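Local coordinates for secreted effector protein sseI (Salmonella enterica subsp. enterica serovar Typhimurium, PDB 4G29) that is a Salmonella virulence factor delivered as a secreted effector, whose catalytic domain belongs to the cysteine protease superfamily and probably acts through a cysteine-dependent mechanism, at residues N60-I68 / I76-V84. Residues are numbered along the deposited sequence; the frame is centred on the assembly and turned at random.
Sequences NIRYRGIFI and IPTNHFAVV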
loop_
_atom_site.group_PDB
_atom_site.type_symbol
_atom_site.label_atom_id
_atom_site.label_comp_id
_atom_site.label_asym_id
_atom_site.label_seq_id
_atom_site.Cartn_x
_atom_site.Cartn_y
_atom_site.Cartn_z
ATOM N N ASN A 60 -9.639 13.898 -3.525
ATOM C CA ASN A 60 -8.717 13.882 -2.395
ATOM C C ASN A 60 -7.780 12.658 -2.502
ATOM O O ASN A 60 -7.654 11.867 -1.583
ATOM C CB ASN A 60 -9.411 13.868 -1.048
ATOM C CG ASN A 60 -8.439 14.116 0.089
ATOM O OD1 ASN A 60 -7.373 14.667 -0.132
ATOM N ND2 ASN A 60 -8.766 13.651 1.275
ATOM N N ILE A 61 -7.093 12.586 -3.631
ATOM C CA ILE A 61 -6.187 11.488 -3.917
ATOM C C ILE A 61 -4.898 11.701 -3.116
ATOM O O ILE A 61 -4.334 12.786 -3.087
ATOM C CB ILE A 61 -5.852 11.383 -5.412
ATOM C CG1 ILE A 61 -7.145 11.266 -6.252
ATOM C CG2 ILE A 61 -4.823 10.253 -5.635
ATOM C CD1 ILE A 61 -7.776 9.995 -6.172
ATOM N N ARG A 62 -4.495 10.652 -2.403
ATOM C CA ARG A 62 -3.272 10.660 -1.644
ATOM C C ARG A 62 -2.451 9.440 -2.046
ATOM O O ARG A 62 -3.030 8.423 -2.473
ATOM C CB ARG A 62 -3.566 10.598 -0.152
ATOM C CG ARG A 62 -4.106 11.861 0.448
ATOM C CD ARG A 62 -5.201 11.526 1.437
ATOM N NE ARG A 62 -6.428 11.110 0.760
ATOM C CZ ARG A 62 -7.444 10.450 1.314
ATOM N NH1 ARG A 62 -7.430 10.080 2.612
ATOM N NH2 ARG A 62 -8.509 10.175 0.585
ATOM N N TYR A 63 -1.143 9.546 -1.772
ATOM C CA TYR A 63 -0.159 8.547 -2.072
ATOM C C TYR A 63 0.323 8.002 -0.744
ATOM O O TYR A 63 0.840 8.737 0.056
ATOM C CB TYR A 63 0.951 9.155 -2.894
ATOM C CG TYR A 63 0.441 9.703 -4.209
ATOM C CD1 TYR A 63 0.143 8.851 -5.283
ATOM C CD2 TYR A 63 0.160 11.057 -4.353
ATOM C CE1 TYR A 63 -0.322 9.345 -6.482
ATOM C CE2 TYR A 63 -0.396 11.548 -5.539
ATOM C CZ TYR A 63 -0.599 10.713 -6.589
ATOM O OH TYR A 63 -1.132 11.288 -7.726
ATOM N N ARG A 64 0.108 6.702 -0.561
ATOM C CA ARG A 64 0.391 6.035 0.669
ATOM C C ARG A 64 1.742 5.343 0.620
ATOM O O ARG A 64 1.907 4.356 -0.107
ATOM C CB ARG A 64 -0.744 5.034 1.015
ATOM C CG ARG A 64 -0.571 4.373 2.399
ATOM C CD ARG A 64 -1.882 3.747 2.895
ATOM N NE ARG A 64 -2.866 4.783 3.206
ATOM C CZ ARG A 64 -4.034 4.586 3.810
ATOM N NH1 ARG A 64 -4.431 3.361 4.080
ATOM N NH2 ARG A 64 -4.841 5.599 4.114
ATOM N N GLY A 65 2.700 5.843 1.402
ATOM C CA GLY A 65 4.026 5.248 1.550
ATOM C C GLY A 65 4.035 4.349 2.766
ATOM O O GLY A 65 3.515 4.751 3.832
ATOM N N ILE A 66 4.514 3.136 2.604
ATOM C CA ILE A 66 4.458 2.107 3.618
ATOM C C ILE A 66 5.847 1.479 3.891
ATOM O O ILE A 66 6.667 1.251 2.943
ATOM C CB ILE A 66 3.472 0.960 3.155
ATOM C CG1 ILE A 66 2.115 1.537 2.779
ATOM C CG2 ILE A 66 3.370 -0.274 4.147
ATOM C CD1 ILE A 66 1.447 0.770 1.647
ATOM N N PHE A 67 6.140 1.226 5.176
ATOM C CA PHE A 67 7.253 0.348 5.507
ATOM C C PHE A 67 6.758 -0.924 6.208
ATOM O O PHE A 67 5.791 -0.887 6.997
ATOM C CB PHE A 67 8.278 0.994 6.420
ATOM C CG PHE A 67 9.231 1.978 5.741
ATOM C CD1 PHE A 67 9.769 1.746 4.434
ATOM C CD2 PHE A 67 9.704 3.092 6.446
ATOM C CE1 PHE A 67 10.665 2.638 3.859
ATOM C CE2 PHE A 67 10.589 4.024 5.824
ATOM C CZ PHE A 67 11.086 3.739 4.548
ATOM N N ILE A 68 7.484 -2.017 5.934
ATOM C CA ILE A 68 7.274 -3.313 6.568
ATOM C C ILE A 68 8.608 -3.731 7.162
ATOM O O ILE A 68 9.616 -3.862 6.430
ATOM C CB ILE A 68 6.790 -4.373 5.549
ATOM C CG1 ILE A 68 5.451 -3.954 4.935
ATOM C CG2 ILE A 68 6.680 -5.742 6.262
ATOM C CD1 ILE A 68 5.172 -4.554 3.532
ATOM N N ILE A 76 17.558 -2.043 5.804
ATOM C CA ILE A 76 16.682 -1.333 4.893
ATOM C C ILE A 76 15.302 -1.986 4.987
ATOM O O ILE A 76 15.134 -3.155 4.591
ATOM C CB ILE A 76 17.173 -1.345 3.399
ATOM C CG1 ILE A 76 18.603 -0.812 3.299
ATOM C CG2 ILE A 76 16.165 -0.523 2.517
ATOM C CD1 ILE A 76 19.239 -0.775 1.838
ATOM N N PRO A 77 14.310 -1.249 5.478
ATOM C CA PRO A 77 12.997 -1.871 5.553
ATOM C C PRO A 77 12.410 -2.101 4.167
ATOM O O PRO A 77 12.880 -1.564 3.182
ATOM C CB PRO A 77 12.152 -0.781 6.232
ATOM C CG PRO A 77 12.771 0.517 5.792
ATOM C CD PRO A 77 14.262 0.154 5.934
ATOM N N THR A 78 11.435 -2.980 4.088
ATOM C CA THR A 78 10.704 -3.171 2.840
ATOM C C THR A 78 9.712 -2.033 2.659
ATOM O O THR A 78 8.984 -1.685 3.597
ATOM C CB THR A 78 10.026 -4.479 2.871
ATOM O OG1 THR A 78 11.009 -5.514 2.980
ATOM C CG2 THR A 78 9.129 -4.669 1.598
ATOM N N ASN A 79 9.682 -1.468 1.468
ATOM C CA ASN A 79 8.734 -0.395 1.185
ATOM C C ASN A 79 7.602 -0.884 0.295
ATOM O O ASN A 79 7.665 -1.973 -0.356
ATOM C CB ASN A 79 9.427 0.895 0.726
ATOM C CG ASN A 79 10.035 0.786 -0.662
ATOM O OD1 ASN A 79 9.959 -0.290 -1.277
ATOM N ND2 ASN A 79 10.613 1.891 -1.192
ATOM N N HIS A 80 6.539 -0.115 0.272
ATOM C CA HIS A 80 5.407 -0.380 -0.576
ATOM C C HIS A 80 4.608 0.931 -0.726
ATOM O O HIS A 80 4.759 1.861 0.067
ATOM C CB HIS A 80 4.510 -1.474 0.014
ATOM C CG HIS A 80 3.475 -1.997 -0.937
ATOM N ND1 HIS A 80 3.791 -2.569 -2.152
ATOM C CD2 HIS A 80 2.120 -2.026 -0.850
ATOM C CE1 HIS A 80 2.677 -2.924 -2.763
ATOM N NE2 HIS A 80 1.646 -2.586 -2.002
ATOM N N PHE A 81 3.821 0.979 -1.774
ATOM C CA PHE A 81 3.024 2.170 -2.127
ATOM C C PHE A 81 1.638 1.810 -2.606
ATOM O O PHE A 81 1.451 0.877 -3.402
ATOM C CB PHE A 81 3.734 3.041 -3.165
ATOM C CG PHE A 81 5.087 3.513 -2.704
ATOM C CD1 PHE A 81 5.203 4.640 -1.937
ATOM C CD2 PHE A 81 6.216 2.819 -3.046
ATOM C CE1 PHE A 81 6.406 5.043 -1.484
ATOM C CE2 PHE A 81 7.442 3.257 -2.573
ATOM C CZ PHE A 81 7.514 4.333 -1.802
ATOM N N ALA A 82 0.658 2.581 -2.167
ATOM C CA ALA A 82 -0.697 2.399 -2.633
ATOM C C ALA A 82 -1.290 3.801 -2.896
ATOM O O ALA A 82 -0.677 4.796 -2.525
ATOM C CB ALA A 82 -1.560 1.624 -1.590
ATOM N N VAL A 83 -2.492 3.848 -3.421
ATOM C CA VAL A 83 -3.164 5.147 -3.687
ATOM C C VAL A 83 -4.527 5.151 -3.000
ATOM O O VAL A 83 -5.247 4.152 -3.044
ATOM C CB VAL A 83 -3.261 5.438 -5.209
ATOM C CG1 VAL A 83 -3.762 6.839 -5.477
ATOM C CG2 VAL A 83 -1.892 5.227 -5.933
ATOM N N VAL A 84 -4.847 6.256 -2.337
ATOM C CA VAL A 84 -6.064 6.389 -1.546
ATOM C C VAL A 84 -6.910 7.512 -2.140
ATOM O O VAL A 84 -6.393 8.569 -2.564
ATOM C CB VAL A 84 -5.734 6.806 -0.099
ATOM C CG1 VAL A 84 -6.951 6.635 0.793
ATOM C CG2 VAL A 84 -4.512 6.104 0.413
HETATM O O HOH W 1 11.259 -6.016 5.777
#
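A chi1 of -167° turns Val84 CG1 away from the backbone N and CG2 away from the carbonyl carbon, parting the two methyls between Arg62 and Arg64. CG1 lies over one face of the Arg62 guanidinium, toward its rim, 3.9 Å from Arg62 NH2, while CG2 sits over a face of the Arg64 guanidinium, 3.5 Å from Arg64 NE. A bend at chi3 (-68°) brings the Arg64 head back over the valine. Acidic partners flank both heads: Arg62 forms a salt bridge with Asp91, Arg64 with Asp137. Arg62 also grips Asn60 O side-on through NE and NH2, which fixes the rotation of its guanidinium plane.

Farther along this face Ile66 and His80 run side by side, Ile66 CD1 reaching 3.8 Å from His80 CD2. The imidazole is held at both nitrogens, NE2 by Asp95 and ND1 by Gln100, and the His80 side chain also touches Cys42 on helix 42-55.

On the other face the Phe67 ring receives Pro77 in a CH-pi contact, CG standing 3.6 Å from the ring centroid and almost over its centre. Asn79 CB meets the ring at its edge, 3.8 Å from Phe67 CE1. Gly65 brings its bare CA to 3.7 Å from Phe81 CD1. Ile61 CG2 packs 3.6 Å from Val83 CG1 beside helix 42-55.

Eight backbone hydrogen bonds join the strands in regular antiparallel register, from Arg62-Val84 to Ile68-Thr78, and a water links Ile68 O to Thr78 OG1 at the last rung. Strands 61-69 and 78-87 thus form a beta hairpin at the middle of the antiparallel sheet, placing His80 against Cys42 and in hydrogen-bonding contact with Asp95, consistent with the Cys-His-Asp catalytic triad of the papain-like fold.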